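Local coordinates for LPXTG family cell surface protein Fms2 (Enterococcus faecium DO, PDB 5FCE) that probably helps enterococci adhere to host surfaces, as the ligand-binding region of the cell-wall-anchored adhesin SgrA, at residues Q64-A67 with G68-Y71. Numbering follows the deposited sequence.
Sequences QWTA and GIEY
Trp65 turns the pyrrole edge of its indole against one face of the Tyr71 phenol, a T-shaped pair with ring planes at 82° and centroids 4.6 Å apart. The nitrogen edge leads: Trp65 NE1 lies 3.4 Å from Tyr71 CD1, off centre toward the rim of the phenol, while Trp65 CD1 sits 3.6 Å from Tyr71 CG. Tyr71 presents that face because its CG is anti to the backbone N (chi1 176°) and chi2 (-90°) turns the ring perpendicular to the CA-CB-CG plane. The indole is buried further by Phe6, which meets it edge-to-face, and by Val94 and Tyr96 of strand 91-96.

Beyond the rings the chain reverses. Ile69 N donates to Thr66 O at 2.9 Å, a fairly straight bond. Gly68, at positive phi, takes the position where glycine is favoured. Outside this bond, Thr66 and Ile69 run side by side, Thr66 CG2 touching Ile69 CD1 at 3.7 Å. One water bridges the mouth of the loop, accepting from Thr66 N at 2.6 Å and donating to Ile69 O at 3.0 Å, thereby satisfying two backbone groups that do not meet directly. Ala67 N is hydrogen-bonded to Ser31 OG.

A type II beta turn from Thr66 to Ile69 thus reverses the chain, with the Trp65-Tyr71 pair at its base, where strand 63-65 ends and strand 71-76 begins, in the ligand-binding region of SgrA, which belongs to an immunoglobulin-like sequence family.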
loop_
_atom_site.group_PDB
_atom_site.type_symbol
_atom_site.label_atom_id
_atom_site.label_comp_id
_atom_site.label_asym_id
_atom_site.label_seq_id
_atom_site.Cartn_x
_atom_site.Cartn_y
_atom_site.Cartn_z
ATOM N N GLN A 64 8.978 -10.320 -6.796
ATOM C CA GLN A 64 9.544 -11.407 -6.013
ATOM C C GLN A 64 9.467 -11.025 -4.534
ATOM O O GLN A 64 10.198 -10.140 -4.076
ATOM C CB GLN A 64 10.994 -11.610 -6.456
ATOM C CG GLN A 64 11.839 -12.542 -5.614
ATOM C CD GLN A 64 13.328 -12.295 -5.841
ATOM O OE1 GLN A 64 14.096 -12.116 -4.891
ATOM N NE2 GLN A 64 13.737 -12.271 -7.111
ATOM N N TRP A 65 8.556 -11.669 -3.806
ATOM C CA TRP A 65 8.409 -11.455 -2.372
ATOM C C TRP A 65 9.100 -12.576 -1.611
ATOM O O TRP A 65 8.916 -13.758 -1.920
ATOM C CB TRP A 65 6.928 -11.390 -1.982
ATOM C CG TRP A 65 6.260 -10.093 -2.367
ATOM C CD1 TRP A 65 6.727 -8.822 -2.129
ATOM C CD2 TRP A 65 4.996 -9.936 -3.029
ATOM N NE1 TRP A 65 5.832 -7.894 -2.615
ATOM C CE2 TRP A 65 4.764 -8.552 -3.175
ATOM C CE3 TRP A 65 4.036 -10.834 -3.520
ATOM C CZ2 TRP A 65 3.618 -8.043 -3.797
ATOM C CZ3 TRP A 65 2.893 -10.322 -4.134
ATOM C CH2 TRP A 65 2.697 -8.941 -4.268
ATOM N N THR A 66 9.921 -12.194 -0.641
ATOM C CA THR A 66 10.608 -13.148 0.210
ATOM C C THR A 66 10.107 -13.006 1.638
ATOM O O THR A 66 10.124 -11.910 2.200
ATOM C CB THR A 66 12.114 -12.921 0.179
ATOM O OG1 THR A 66 12.571 -13.035 -1.176
ATOM C CG2 THR A 66 12.814 -13.948 1.028
ATOM N N ALA A 67 9.664 -14.125 2.205
ATOM C CA ALA A 67 9.075 -14.168 3.545
ATOM C C ALA A 67 9.921 -13.420 4.553
ATOM O O ALA A 67 11.112 -13.710 4.701
ATOM C CB ALA A 67 8.903 -15.607 3.995
ATOM N N GLY A 68 9.307 -12.448 5.225
ATOM C CA GLY A 68 9.964 -11.717 6.294
ATOM C C GLY A 68 10.916 -10.620 5.856
ATOM O O GLY A 68 11.515 -9.951 6.696
ATOM N N ILE A 69 11.065 -10.427 4.548
ATOM C CA ILE A 69 11.945 -9.378 4.032
ATOM C C ILE A 69 11.132 -8.219 3.460
ATOM O O ILE A 69 10.183 -8.433 2.694
ATOM C CB ILE A 69 12.911 -9.923 2.959
ATOM C CG1 ILE A 69 13.895 -10.910 3.593
ATOM C CG2 ILE A 69 13.677 -8.793 2.280
ATOM C CD1 ILE A 69 14.935 -11.430 2.612
ATOM N N GLU A 70 11.495 -6.996 3.839
ATOM C CA GLU A 70 10.729 -5.819 3.430
ATOM C C GLU A 70 10.786 -5.564 1.929
ATOM O O GLU A 70 11.842 -5.670 1.301
ATOM C CB GLU A 70 11.180 -4.566 4.188
ATOM C CG GLU A 70 10.387 -4.317 5.468
ATOM C CD GLU A 70 10.804 -3.044 6.170
ATOM O OE1 GLU A 70 11.709 -2.352 5.655
ATOM O OE2 GLU A 70 10.216 -2.738 7.230
ATOM N N TYR A 71 9.628 -5.249 1.365
ATOM C CA TYR A 71 9.507 -4.950 -0.050
ATOM C C TYR A 71 8.897 -3.563 -0.133
ATOM O O TYR A 71 7.950 -3.243 0.597
ATOM C CB TYR A 71 8.614 -5.983 -0.753
ATOM C CG TYR A 71 8.391 -5.648 -2.211
ATOM C CD1 TYR A 71 7.317 -4.851 -2.608
ATOM C CD2 TYR A 71 9.271 -6.096 -3.187
ATOM C CE1 TYR A 71 7.125 -4.524 -3.934
ATOM C CE2 TYR A 71 9.085 -5.768 -4.523
ATOM C CZ TYR A 71 8.009 -4.988 -4.889
ATOM O OH TYR A 71 7.812 -4.658 -6.213
HETATM O O HOH W 1 10.001 -9.618 -0.030
#